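Local coordinates for uncharacterized protein (Bombyx mori, PDB 5AZ0) that probably catalyses the nicotinamide-cofactor-dependent reduction of carbonyl compounds, as a member of the aldo-keto reductase family with a TIM-barrel fold, at residues I51-D56 against K277-S282; A72-V77 against R342-G347; R76-I81 against H124-D129; V131-M136 against T169-V174. All coordinates share one frame; numbering follows the deposited sequence.

Contact 1: residues I51-D56 against K277-S282; sequences IPKLLD and KTVTKS. With ACT (acetate ion), chain K.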
loop_
_atom_site.group_PDB
_atom_site.type_symbol
_atom_site.label_atom_id
_atom_site.label_comp_id
_atom_site.label_asym_id
_atom_site.label_seq_id
_atom_site.Cartn_x
_atom_site.Cartn_y
_atom_site.Cartn_z
ATOM N N ILE A 51 3.911 -17.552 -5.437
ATOM C CA ILE A 51 3.729 -17.573 -3.983
ATOM C C ILE A 51 4.954 -18.039 -3.251
ATOM O O ILE A 51 5.506 -17.303 -2.390
ATOM C CB ILE A 51 2.429 -18.275 -3.591
ATOM C CG1 ILE A 51 1.248 -17.391 -3.966
ATOM C CG2 ILE A 51 2.426 -18.591 -2.092
ATOM C CD1 ILE A 51 -0.127 -18.053 -3.821
ATOM N N PRO A 52 5.481 -19.216 -3.632
ATOM C CA PRO A 52 6.636 -19.696 -2.857
ATOM C C PRO A 52 7.774 -18.727 -2.804
ATOM O O PRO A 52 8.513 -18.664 -1.808
ATOM C CB PRO A 52 7.069 -20.990 -3.618
ATOM C CG PRO A 52 5.899 -21.398 -4.457
ATOM C CD PRO A 52 4.959 -20.211 -4.605
ATOM N N LYS A 53 7.990 -18.013 -3.915
ATOM C CA LYS A 53 9.115 -17.051 -4.000
ATOM C C LYS A 53 8.825 -15.801 -3.129
ATOM O O LYS A 53 9.728 -15.306 -2.425
ATOM C CB LYS A 53 9.396 -16.653 -5.450
ATOM C CG LYS A 53 9.326 -17.825 -6.438
ATOM C CD LYS A 53 9.912 -17.480 -7.795
ATOM C CE LYS A 53 11.428 -17.558 -7.794
ATOM N NZ LYS A 53 11.953 -16.889 -9.013
ATOM N N LEU A 54 7.556 -15.382 -3.117
ATOM C CA LEU A 54 7.099 -14.266 -2.244
ATOM C C LEU A 54 7.376 -14.574 -0.794
ATOM O O LEU A 54 7.899 -13.726 -0.052
ATOM C CB LEU A 54 5.593 -14.004 -2.441
ATOM C CG LEU A 54 4.936 -12.886 -1.610
ATOM C CD1 LEU A 54 5.434 -11.560 -2.140
ATOM C CD2 LEU A 54 3.419 -12.941 -1.721
ATOM N N LEU A 55 7.129 -15.840 -0.413
ATOM C CA LEU A 55 7.273 -16.258 0.991
ATOM C C LEU A 55 8.694 -16.410 1.411
ATOM O O LEU A 55 9.093 -15.991 2.483
ATOM C CB LEU A 55 6.561 -17.582 1.204
ATOM C CG LEU A 55 5.082 -17.541 0.917
ATOM C CD1 LEU A 55 4.500 -18.951 1.155
ATOM C CD2 LEU A 55 4.405 -16.455 1.729
ATOM N N ASP A 56 9.476 -17.045 0.555
ATOM C CA ASP A 56 10.925 -17.150 0.753
ATOM C C ASP A 56 11.580 -15.764 0.758
ATOM O O ASP A 56 12.361 -15.468 1.656
ATOM C CB ASP A 56 11.508 -18.109 -0.322
ATOM C CG ASP A 56 12.972 -18.386 -0.149
ATOM O OD1 ASP A 56 13.440 -18.609 0.998
ATOM O OD2 ASP A 56 13.665 -18.306 -1.191
ATOM N N LYS A 277 6.708 -4.206 -4.413
ATOM C CA LYS A 277 6.480 -5.619 -4.471
ATOM C C LYS A 277 7.578 -6.277 -5.302
ATOM O O LYS A 277 7.789 -5.905 -6.460
ATOM C CB LYS A 277 5.125 -5.962 -5.051
ATOM C CG LYS A 277 4.879 -7.478 -4.880
ATOM C CD LYS A 277 4.308 -8.122 -6.107
ATOM C CE LYS A 277 5.315 -8.337 -7.164
ATOM N NZ LYS A 277 4.592 -8.217 -8.452
ATOM N N THR A 278 8.258 -7.259 -4.712
ATOM C CA THR A 278 9.216 -8.109 -5.450
ATOM C C THR A 278 9.250 -9.482 -4.802
ATOM O O THR A 278 8.948 -9.609 -3.642
ATOM C CB THR A 278 10.621 -7.481 -5.441
ATOM O OG1 THR A 278 11.525 -8.284 -6.213
ATOM C CG2 THR A 278 11.167 -7.303 -4.015
ATOM N N VAL A 279 9.628 -10.513 -5.560
ATOM C CA VAL A 279 9.830 -11.864 -5.031
ATOM C C VAL A 279 11.293 -12.269 -5.199
ATOM O O VAL A 279 11.613 -13.449 -5.086
ATOM C CB VAL A 279 8.862 -12.903 -5.674
ATOM C CG1 VAL A 279 7.418 -12.487 -5.518
ATOM C CG2 VAL A 279 9.139 -13.112 -7.162
ATOM N N THR A 280 12.180 -11.290 -5.371
ATOM C CA THR A 280 13.614 -11.513 -5.611
ATOM C C THR A 280 14.426 -10.908 -4.547
ATOM O O THR A 280 14.390 -9.698 -4.354
ATOM C CB THR A 280 14.045 -10.830 -6.917
ATOM O OG1 THR A 280 13.289 -11.373 -8.017
ATOM C CG2 THR A 280 15.525 -11.015 -7.173
ATOM N N LYS A 281 15.232 -11.719 -3.884
ATOM C CA LYS A 281 15.877 -11.273 -2.671
ATOM C C LYS A 281 16.886 -10.170 -2.871
ATOM O O LYS A 281 17.192 -9.378 -1.912
ATOM C CB LYS A 281 16.577 -12.453 -1.969
ATOM C CG LYS A 281 15.663 -13.601 -1.564
ATOM C CD LYS A 281 16.465 -14.742 -0.936
ATOM C CE LYS A 281 15.663 -16.011 -0.981
ATOM N NZ LYS A 281 16.027 -16.943 0.126
ATOM N N SER A 282 17.526 -10.165 -4.043
ATOM C CA SER A 282 18.497 -9.074 -4.284
ATOM C C SER A 282 17.719 -7.727 -4.372
ATOM O O SER A 282 18.191 -6.737 -3.884
ATOM C CB SER A 282 19.367 -9.325 -5.530
ATOM O OG SER A 282 18.575 -9.840 -6.567
HETATM C C ACT K . 10.187 -9.293 -8.882
HETATM O O ACT K . 10.826 -8.224 -9.053
HETATM O OXT ACT K . 10.801 -10.285 -8.517
HETATM C CH3 ACT K . 8.694 -9.429 -9.038
#

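Contact 2: residues A72-V77 against R342-G347; sequences AHFYRV and RKWKNG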
loop_
_atom_site.group_PDB
_atom_site.type_symbol
_atom_site.label_atom_id
_atom_site.label_comp_id
_atom_site.label_asym_id
_atom_site.label_seq_id
_atom_site.Cartn_x
_atom_site.Cartn_y
_atom_site.Cartn_z
ATOM N N ALA A 72 -3.582 -7.926 2.377
ATOM C CA ALA A 72 -5.020 -7.647 2.239
ATOM C C ALA A 72 -5.833 -8.950 2.113
ATOM O O ALA A 72 -5.320 -9.870 1.608
ATOM C CB ALA A 72 -5.286 -6.753 1.020
ATOM N N HIS A 73 -7.099 -8.966 2.523
ATOM C CA HIS A 73 -7.978 -10.042 2.186
ATOM C C HIS A 73 -7.925 -10.382 0.701
ATOM O O HIS A 73 -7.661 -11.553 0.304
ATOM C CB HIS A 73 -9.384 -9.712 2.622
ATOM C CG HIS A 73 -10.379 -10.770 2.277
ATOM N ND1 HIS A 73 -11.735 -10.532 2.215
ATOM C CD2 HIS A 73 -10.206 -12.084 1.951
ATOM C CE1 HIS A 73 -12.361 -11.654 1.887
ATOM N NE2 HIS A 73 -11.444 -12.610 1.710
ATOM N N PHE A 74 -8.052 -9.344 -0.127
ATOM C CA PHE A 74 -7.997 -9.534 -1.577
ATOM C C PHE A 74 -6.753 -10.197 -2.145
ATOM O O PHE A 74 -6.796 -10.655 -3.250
ATOM C CB PHE A 74 -8.208 -8.180 -2.277
ATOM C CG PHE A 74 -8.395 -8.277 -3.764
ATOM C CD1 PHE A 74 -9.566 -8.807 -4.280
ATOM C CD2 PHE A 74 -7.413 -7.792 -4.656
ATOM C CE1 PHE A 74 -9.760 -8.902 -5.681
ATOM C CE2 PHE A 74 -7.601 -7.871 -6.054
ATOM C CZ PHE A 74 -8.774 -8.437 -6.563
ATOM N N TYR A 75 -5.617 -10.157 -1.466
ATOM C CA TYR A 75 -4.392 -10.694 -2.028
ATOM C C TYR A 75 -4.221 -12.214 -1.914
ATOM O O TYR A 75 -3.243 -12.753 -2.421
ATOM C CB TYR A 75 -3.200 -9.998 -1.436
ATOM C CG TYR A 75 -3.165 -8.462 -1.572
ATOM C CD1 TYR A 75 -3.969 -7.758 -2.478
ATOM C CD2 TYR A 75 -2.292 -7.749 -0.787
ATOM C CE1 TYR A 75 -3.900 -6.369 -2.570
ATOM C CE2 TYR A 75 -2.205 -6.370 -0.871
ATOM C CZ TYR A 75 -2.990 -5.669 -1.755
ATOM O OH TYR A 75 -2.854 -4.289 -1.748
ATOM N N ARG A 76 -5.154 -12.872 -1.235
ATOM C CA ARG A 76 -5.339 -14.320 -1.233
ATOM C C ARG A 76 -4.361 -15.042 -0.330
ATOM O O ARG A 76 -4.648 -16.119 0.058
ATOM C CB ARG A 76 -5.297 -14.990 -2.652
ATOM C CG ARG A 76 -6.560 -14.813 -3.508
ATOM C CD ARG A 76 -6.366 -13.793 -4.581
ATOM N NE ARG A 76 -7.399 -13.862 -5.602
ATOM C CZ ARG A 76 -8.121 -12.832 -6.063
ATOM N NH1 ARG A 76 -7.977 -11.546 -5.607
ATOM N NH2 ARG A 76 -9.011 -13.072 -7.028
ATOM N N VAL A 77 -3.265 -14.420 0.041
ATOM C CA VAL A 77 -2.158 -15.085 0.655
ATOM C C VAL A 77 -2.044 -14.837 2.174
ATOM O O VAL A 77 -1.000 -15.121 2.743
ATOM C CB VAL A 77 -0.828 -14.685 -0.061
ATOM C CG1 VAL A 77 -0.856 -15.233 -1.480
ATOM C CG2 VAL A 77 -0.576 -13.149 -0.075
ATOM N N ARG A 342 -13.985 -9.783 -7.552
ATOM C CA ARG A 342 -15.241 -9.889 -6.798
ATOM C C ARG A 342 -15.398 -11.144 -5.891
ATOM O O ARG A 342 -16.035 -11.062 -4.857
ATOM C CB ARG A 342 -16.423 -9.872 -7.780
ATOM C CG ARG A 342 -16.784 -8.520 -8.357
ATOM C CD ARG A 342 -17.989 -8.567 -9.340
ATOM N NE ARG A 342 -17.853 -9.431 -10.523
ATOM C CZ ARG A 342 -18.395 -10.660 -10.715
ATOM N NH1 ARG A 342 -19.136 -11.297 -9.798
ATOM N NH2 ARG A 342 -18.167 -11.300 -11.872
ATOM N N LYS A 343 -14.911 -12.306 -6.342
ATOM C CA LYS A 343 -15.130 -13.617 -5.688
ATOM C C LYS A 343 -13.847 -14.384 -5.795
ATOM O O LYS A 343 -13.293 -14.496 -6.868
ATOM C CB LYS A 343 -16.226 -14.434 -6.382
ATOM C CG LYS A 343 -17.625 -13.877 -6.176
ATOM C CD LYS A 343 -18.703 -14.578 -7.041
ATOM C CE LYS A 343 -20.052 -14.406 -6.359
ATOM N NZ LYS A 343 -21.221 -14.539 -7.235
ATOM N N TRP A 344 -13.363 -14.911 -4.676
ATOM C CA TRP A 344 -12.118 -15.691 -4.667
ATOM C C TRP A 344 -12.040 -16.538 -3.358
ATOM O O TRP A 344 -12.771 -16.260 -2.383
ATOM C CB TRP A 344 -10.891 -14.747 -4.805
ATOM C CG TRP A 344 -10.686 -13.834 -3.542
ATOM C CD1 TRP A 344 -9.877 -14.083 -2.462
ATOM C CD2 TRP A 344 -11.338 -12.582 -3.266
ATOM N NE1 TRP A 344 -9.981 -13.073 -1.542
ATOM C CE2 TRP A 344 -10.881 -12.144 -2.000
ATOM C CE3 TRP A 344 -12.245 -11.785 -3.971
ATOM C CZ2 TRP A 344 -11.299 -10.955 -1.428
ATOM C CZ3 TRP A 344 -12.681 -10.612 -3.388
ATOM C CH2 TRP A 344 -12.198 -10.208 -2.109
ATOM N N LYS A 345 -11.117 -17.504 -3.336
ATOM C CA LYS A 345 -10.771 -18.267 -2.133
ATOM C C LYS A 345 -9.359 -17.870 -1.627
ATOM O O LYS A 345 -8.499 -17.479 -2.426
ATOM C CB LYS A 345 -10.898 -19.811 -2.398
ATOM C CG LYS A 345 -9.615 -20.555 -2.846
ATOM C CD LYS A 345 -9.672 -22.075 -2.611
ATOM C CE LYS A 345 -8.292 -22.743 -2.698
ATOM N NZ LYS A 345 -7.427 -22.471 -1.507
ATOM N N ASN A 346 -9.108 -18.060 -0.322
ATOM C CA ASN A 346 -7.768 -17.777 0.314
ATOM C C ASN A 346 -6.940 -19.013 0.788
ATOM O O ASN A 346 -7.497 -19.913 1.411
ATOM C CB ASN A 346 -7.971 -16.799 1.495
ATOM C CG ASN A 346 -8.939 -15.692 1.145
ATOM O OD1 ASN A 346 -8.510 -14.655 0.651
ATOM N ND2 ASN A 346 -10.249 -15.912 1.344
ATOM N N GLY A 347 -5.619 -19.016 0.542
ATOM C CA GLY A 347 -4.777 -20.211 0.785
ATOM C C GLY A 347 -4.873 -21.233 -0.347
ATOM O O GLY A 347 -4.286 -22.318 -0.279
HETATM O O HOH W 1 -12.759 -14.692 0.344
#

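Contact 3: residues R76-I81 against H124-D129; sequences RVEPEI and HRLGLD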
loop_
_atom_site.group_PDB
_atom_site.type_symbol
_atom_site.label_atom_id
_atom_site.label_comp_id
_atom_site.label_asym_id
_atom_site.label_seq_id
_atom_site.Cartn_x
_atom_site.Cartn_y
_atom_site.Cartn_z
ATOM N N ARG A 76 -5.154 -12.872 -1.235
ATOM C CA ARG A 76 -5.339 -14.320 -1.233
ATOM C C ARG A 76 -4.361 -15.042 -0.330
ATOM O O ARG A 76 -4.648 -16.119 0.058
ATOM C CB ARG A 76 -5.297 -14.990 -2.652
ATOM C CG ARG A 76 -6.560 -14.813 -3.508
ATOM C CD ARG A 76 -6.366 -13.793 -4.581
ATOM N NE ARG A 76 -7.399 -13.862 -5.602
ATOM C CZ ARG A 76 -8.121 -12.832 -6.063
ATOM N NH1 ARG A 76 -7.977 -11.546 -5.607
ATOM N NH2 ARG A 76 -9.011 -13.072 -7.028
ATOM N N VAL A 77 -3.265 -14.420 0.041
ATOM C CA VAL A 77 -2.158 -15.085 0.655
ATOM C C VAL A 77 -2.044 -14.837 2.174
ATOM O O VAL A 77 -1.000 -15.121 2.743
ATOM C CB VAL A 77 -0.828 -14.685 -0.061
ATOM C CG1 VAL A 77 -0.856 -15.233 -1.480
ATOM C CG2 VAL A 77 -0.576 -13.149 -0.075
ATOM N N GLU A 78 -3.074 -14.316 2.849
ATOM C CA GLU A 78 -2.923 -14.055 4.309
ATOM C C GLU A 78 -2.528 -15.316 5.098
ATOM O O GLU A 78 -1.650 -15.245 5.975
ATOM C CB GLU A 78 -4.201 -13.454 4.898
ATOM C CG GLU A 78 -4.497 -12.012 4.405
ATOM C CD GLU A 78 -5.901 -11.554 4.734
ATOM O OE1 GLU A 78 -6.815 -12.321 4.421
ATOM O OE2 GLU A 78 -6.109 -10.441 5.316
ATOM N N PRO A 79 -3.142 -16.489 4.793
ATOM C CA PRO A 79 -2.748 -17.724 5.578
ATOM C C PRO A 79 -1.267 -18.006 5.447
ATOM O O PRO A 79 -0.560 -18.160 6.434
ATOM C CB PRO A 79 -3.662 -18.819 4.972
ATOM C CG PRO A 79 -4.824 -18.032 4.411
ATOM C CD PRO A 79 -4.182 -16.823 3.806
ATOM N N GLU A 80 -0.741 -17.898 4.240
ATOM C CA GLU A 80 0.685 -18.172 4.040
ATOM C C GLU A 80 1.583 -17.117 4.683
ATOM O O GLU A 80 2.674 -17.430 5.198
ATOM C CB GLU A 80 1.015 -18.271 2.555
ATOM C CG GLU A 80 0.358 -19.432 1.800
ATOM C CD GLU A 80 -1.025 -19.112 1.175
ATOM O OE1 GLU A 80 -1.866 -18.327 1.705
ATOM O OE2 GLU A 80 -1.301 -19.687 0.122
ATOM N N ILE A 81 1.168 -15.834 4.642
ATOM C CA ILE A 81 1.983 -14.791 5.280
ATOM C C ILE A 81 1.974 -15.081 6.788
ATOM O O ILE A 81 2.949 -14.882 7.484
ATOM C CB ILE A 81 1.408 -13.333 5.032
ATOM C CG1 ILE A 81 1.362 -12.974 3.546
ATOM C CG2 ILE A 81 2.144 -12.307 5.881
ATOM C CD1 ILE A 81 2.709 -13.007 2.849
ATOM N N HIS A 124 -7.801 -14.296 11.707
ATOM C CA HIS A 124 -7.680 -15.762 11.764
ATOM C C HIS A 124 -6.709 -16.295 10.692
ATOM O O HIS A 124 -5.850 -17.061 10.992
ATOM C CB HIS A 124 -9.038 -16.457 11.691
ATOM C CG HIS A 124 -9.025 -17.841 12.240
ATOM N ND1 HIS A 124 -8.759 -18.950 11.456
ATOM C CD2 HIS A 124 -9.149 -18.293 13.514
ATOM C CE1 HIS A 124 -8.766 -20.025 12.221
ATOM N NE2 HIS A 124 -9.035 -19.648 13.462
ATOM N N ARG A 125 -6.846 -15.893 9.451
ATOM C CA ARG A 125 -5.953 -16.331 8.423
ATOM C C ARG A 125 -4.482 -16.043 8.815
ATOM O O ARG A 125 -3.617 -16.858 8.551
ATOM C CB ARG A 125 -6.248 -15.631 7.076
ATOM C CG ARG A 125 -7.614 -16.013 6.475
ATOM C CD ARG A 125 -7.778 -15.523 5.028
ATOM N NE ARG A 125 -9.206 -15.400 4.772
ATOM C CZ ARG A 125 -9.938 -14.298 4.888
ATOM N NH1 ARG A 125 -9.385 -13.068 5.126
ATOM N NH2 ARG A 125 -11.263 -14.429 4.756
ATOM N N LEU A 126 -4.210 -14.844 9.324
ATOM C CA LEU A 126 -2.860 -14.396 9.613
ATOM C C LEU A 126 -2.349 -14.979 10.914
ATOM O O LEU A 126 -1.207 -14.852 11.167
ATOM C CB LEU A 126 -2.845 -12.861 9.791
ATOM C CG LEU A 126 -3.060 -12.155 8.461
ATOM C CD1 LEU A 126 -3.474 -10.707 8.743
ATOM C CD2 LEU A 126 -1.764 -12.190 7.637
ATOM N N GLY A 127 -3.219 -15.575 11.744
ATOM C CA GLY A 127 -2.822 -16.151 12.998
ATOM C C GLY A 127 -2.569 -15.097 14.079
ATOM O O GLY A 127 -1.731 -15.317 14.930
ATOM N N LEU A 128 -3.285 -13.967 14.073
ATOM C CA LEU A 128 -2.983 -12.874 15.001
ATOM C C LEU A 128 -4.124 -12.489 15.893
ATOM O O LEU A 128 -5.309 -12.681 15.521
ATOM C CB LEU A 128 -2.590 -11.636 14.178
ATOM C CG LEU A 128 -1.476 -11.789 13.182
ATOM C CD1 LEU A 128 -1.339 -10.520 12.329
ATOM C CD2 LEU A 128 -0.171 -12.089 13.913
ATOM N N ASP A 129 -3.803 -11.884 17.028
ATOM C CA ASP A 129 -4.745 -11.179 17.921
ATOM C C ASP A 129 -5.227 -9.902 17.253
ATOM O O ASP A 129 -6.392 -9.582 17.304
ATOM C CB ASP A 129 -4.039 -10.764 19.224
ATOM C CG ASP A 129 -4.934 -9.955 20.195
ATOM O OD1 ASP A 129 -5.807 -10.628 20.817
ATOM O OD2 ASP A 129 -4.705 -8.689 20.390
#

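Contact 4: residues V131-M136 against T169-V174; sequences VNLVLM and TKAIGV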
loop_
_atom_site.group_PDB
_atom_site.type_symbol
_atom_site.label_atom_id
_atom_site.label_comp_id
_atom_site.label_asym_id
_atom_site.label_seq_id
_atom_site.Cartn_x
_atom_site.Cartn_y
_atom_site.Cartn_z
ATOM N N VAL A 131 -3.985 -6.691 14.070
ATOM C CA VAL A 131 -3.083 -6.096 13.107
ATOM C C VAL A 131 -2.632 -4.750 13.653
ATOM O O VAL A 131 -3.252 -4.208 14.569
ATOM C CB VAL A 131 -3.691 -5.894 11.692
ATOM C CG1 VAL A 131 -3.722 -7.232 10.894
ATOM C CG2 VAL A 131 -5.069 -5.235 11.719
ATOM N N ASN A 132 -1.565 -4.232 13.067
ATOM C CA ASN A 132 -1.097 -2.879 13.379
ATOM C C ASN A 132 -1.907 -1.825 12.629
ATOM O O ASN A 132 -2.044 -0.710 13.135
ATOM C CB ASN A 132 0.359 -2.687 13.049
ATOM C CG ASN A 132 1.228 -3.655 13.853
ATOM O OD1 ASN A 132 1.322 -4.850 13.488
ATOM N ND2 ASN A 132 1.809 -3.158 14.971
ATOM N N LEU A 133 -2.412 -2.188 11.452
ATOM C CA LEU A 133 -3.162 -1.244 10.660
ATOM C C LEU A 133 -4.209 -2.003 9.817
ATOM O O LEU A 133 -3.884 -3.027 9.223
ATOM C CB LEU A 133 -2.184 -0.439 9.778
ATOM C CG LEU A 133 -2.843 0.501 8.757
ATOM C CD1 LEU A 133 -3.602 1.636 9.473
ATOM C CD2 LEU A 133 -1.720 1.080 7.896
ATOM N N VAL A 134 -5.445 -1.498 9.756
ATOM C CA VAL A 134 -6.396 -2.016 8.777
ATOM C C VAL A 134 -6.940 -0.857 7.934
ATOM O O VAL A 134 -7.295 0.187 8.488
ATOM C CB VAL A 134 -7.477 -2.842 9.476
ATOM C CG1 VAL A 134 -8.366 -2.016 10.385
ATOM C CG2 VAL A 134 -8.352 -3.577 8.457
ATOM N N LEU A 135 -7.023 -1.072 6.639
ATOM C CA LEU A 135 -7.528 -0.104 5.666
ATOM C C LEU A 135 -8.838 -0.488 4.989
ATOM O O LEU A 135 -9.120 -1.663 4.724
ATOM C CB LEU A 135 -6.508 0.106 4.555
ATOM C CG LEU A 135 -5.068 0.326 4.974
ATOM C CD1 LEU A 135 -4.120 0.404 3.767
ATOM C CD2 LEU A 135 -4.942 1.579 5.827
ATOM N N MET A 136 -9.600 0.544 4.679
ATOM C CA MET A 136 -10.627 0.499 3.676
ATOM C C MET A 136 -10.000 0.463 2.326
ATOM O O MET A 136 -9.346 1.423 1.863
ATOM C CB MET A 136 -11.612 1.642 3.880
ATOM C CG MET A 136 -12.942 1.420 3.104
ATOM S SD MET A 136 -14.044 2.853 3.114
ATOM C CE MET A 136 -13.989 3.466 4.810
ATOM N N THR A 169 -7.267 -4.032 15.899
ATOM C CA THR A 169 -6.254 -3.345 15.163
ATOM C C THR A 169 -5.743 -2.254 16.049
ATOM O O THR A 169 -6.474 -1.771 16.940
ATOM C CB THR A 169 -6.780 -2.764 13.868
ATOM O OG1 THR A 169 -5.726 -2.161 13.128
ATOM C CG2 THR A 169 -7.883 -1.764 14.092
ATOM N N LYS A 170 -4.504 -1.866 15.827
ATOM C CA LYS A 170 -3.911 -0.716 16.581
ATOM C C LYS A 170 -4.086 0.591 15.780
ATOM O O LYS A 170 -3.820 1.627 16.290
ATOM C CB LYS A 170 -2.434 -0.895 16.800
ATOM C CG LYS A 170 -2.028 -2.119 17.600
ATOM C CD LYS A 170 -2.484 -1.986 19.045
ATOM C CE LYS A 170 -1.398 -2.479 20.045
ATOM N NZ LYS A 170 -1.588 -1.944 21.436
ATOM N N ALA A 171 -4.538 0.513 14.533
ATOM C CA ALA A 171 -4.739 1.712 13.734
ATOM C C ALA A 171 -5.700 1.465 12.587
ATOM O O ALA A 171 -5.755 0.336 12.045
ATOM C CB ALA A 171 -3.405 2.275 13.190
ATOM N N ILE A 172 -6.399 2.544 12.188
ATOM C CA ILE A 172 -7.311 2.503 11.039
ATOM C C ILE A 172 -6.900 3.542 10.023
ATOM O O ILE A 172 -6.443 4.657 10.395
ATOM C CB ILE A 172 -8.801 2.628 11.489
ATOM C CG1 ILE A 172 -9.033 3.928 12.304
ATOM C CG2 ILE A 172 -9.219 1.439 12.336
ATOM C CD1 ILE A 172 -10.426 4.166 12.735
ATOM N N GLY A 173 -7.087 3.201 8.750
ATOM C CA GLY A 173 -6.731 4.041 7.645
ATOM C C GLY A 173 -7.571 3.712 6.425
ATOM O O GLY A 173 -8.447 2.808 6.468
ATOM N N VAL A 174 -7.245 4.388 5.312
ATOM C CA VAL A 174 -7.940 4.231 4.050
ATOM C C VAL A 174 -6.981 4.028 2.941
ATOM O O VAL A 174 -5.768 4.203 3.061
ATOM C CB VAL A 174 -8.908 5.447 3.753
ATOM C CG1 VAL A 174 -9.979 5.592 4.829
ATOM C CG2 VAL A 174 -8.138 6.791 3.609
#

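Contact 1: residues I51-D56 against K277-S282
CG1 of V279 stands anti to its own carbonyl carbon (chi1 -56°), and CG of L54 anti to its backbone N (chi1 180°); the two side chains cross at about a right angle, CB of L54 3.9 Å from CG1 of V279. The contact joins the first helix of the TIM barrel, 51-64, to the loop that follows the last barrel strand and leads into helix 281-287. V279 carries it: its CG1 rests 3.7 Å from CA of L54, against the helix backbone itself, while its CB approaches CB of K53 at 3.8 Å. A compact branched residue suits a place so close to a helix, and L54 offers a buried apolar flank. At the outer side the side chain of K281, extended beyond CG, and that of D56 cross at about a right angle. NZ of K281 lies 3.0 Å from OD2 of D56 and 3.2 Å from OD1, a salt bridge whose two hydrogen bonds are both weak. The loop also cradles an acetate, probably from the crystallisation liquor. In many aldo-keto reductases this loop holds the 2'-phosphate of NADPH, and the bound anion is consistent with such a site. OG1 of T278 gives the acetate O a weak bond and accepts T280 N at 3.2 Å, forming an ST turn. An alanine at T278 would probably leave T280 N without this acceptor, slacken the turn and cost the acetate O its donor. The acetate OXT accepts twice, from V279 N and from OG1 of T280 at 2.8 Å.

Contact 2: residues A72-V77 against R342-G347
H73 begins the contact by offering its imidazole face to W344, whose CZ2 sits 3.5 Å above the centre of the H73 ring in an edge-to-face pair. CG of W344 lies between its backbone N and carbonyl carbon (chi1 68°). The H73 carbonyl O also takes a weak bond from NE1 of W344, 3.3 Å away, and a water links NE2 of H73, at 2.8 Å, to W344 O and ND2 of N346. F74 follows with the reverse geometry: its edge, through CD1, points at the face of the W344 indole, with CD1 3.7 Å from CH2 and the planes at 83°. R76 then lays its guanidinium on the same indole face, planes 23° apart, in an off-centre cation-pi contact. Its position is fixed by NH1, which donates to F74 O at 2.8 Å, and by NH2, which reaches A340 O. The backbone joins in as G347 N donates to R76 O at 3.1 Å. An alanine at W344 would probably open a gap beside H73 and F74 and take away the indole on which the R76 guanidinium lies. Aromatic faces and a stacked cation thus give the C-terminal tail most of its contact area here, with the G347 bond and the water as polar ties.

Contact 3: residues R76-I81 against H124-D129
Charge pairing links E78 and R125: NH1 of R125 donates to OE1 of E78 at 2.8 Å, with 145° at the hydrogen. The R125 chain runs extended from CG to NE. The bond arrives on the syn side of the carboxylate, and the two flat groups are nearly coplanar, 20° apart. The other oxygen, OE2, is bonded to OG1 of T103 and OG of S122, so both ends of this buried carboxylate are engaged, and its rotation is probably fixed. Apolar contact comes from P79 and L126 against the stems of R125 and E78. The P79 ring lies side by side with the R125 chain, CG of P79 3.9 Å from CB of R125, and CD2 of L126 tucks in 3.9 Å from CB of E78. Proline fits in the first helical turn, where its nitrogen owes no hydrogen bond. A third kind of contact is CA-H...O: CA of P79 points at R125 O, 3.2 Å away and almost straight at 171°. The carbonyl belongs to the last turn of helix 112-126, which closes in a Schellman motif at G127, a residue able to adopt the positive phi required. The start of helix 78-90 thus meets the end of helix 112-126, with strand 100-105 supplying T103 to E78, while I81 packs on L55 and L58 of helix 51-64.

Contact 4: residues V131-M136 against T169-V174
G173 lies against the end of L135: CD2 of L135 lies 3.4 Å from C of G173, and a beta carbon here would collide with that methyl group, which is consistent with a glycine at this place. This is the tight part of a parallel pairing within one beta-alpha-beta unit; the axes of 133-136 and 172-174 approach to 4.4 Å and cross at -34°. V134 N donates to A171 O at 2.9 Å, and the ladder continues from G173 N to V134 O and from M136 N to G173 O. CG1 of V134 takes the crowded position between backbone N and carbonyl carbon (chi1 66°) and meets CG2 of T169 at 3.7 Å and CG2 of I172 at 4.1 Å. I172 in turn packs on W157 of helix 153-165. The solvent side is confined to K170: its N still bonds to V131 O, but only the first carbons of its side chain touch the partner segment before the exposed chain leads off. N132 turns away too, its OD1 bonded to NH2 of R96 and N of I101. In the tight interior, OG1 of T169 donates to A171 O at 2.7 Å from the face opposite V134 N, so this carbonyl is gripped from both sides and the buried hydroxyl has its acceptor.

Contacts 1, 3 and 4 join parts of the barrel; contact 2 fastens the C-terminal tail to a loop beside it. Contacts 2 and 3 share R76 and V77, their centres about 11 Å apart: the chain leaving strand 68-70 meets the tail, then enters helix 78-90 against helix 112-126. Contact 3 closes before contact 4 opens, their centres about 15 Å apart, and L126 packs on V131. Contact 1, its centre about 17 Å from that of contact 3, touches V77, E80 and I81 through I51 and L55. Along the chain contacts 1 and 2 alternate: contact 1 brings the first helix to the loop after the last strand, and contact 2 adds the tail.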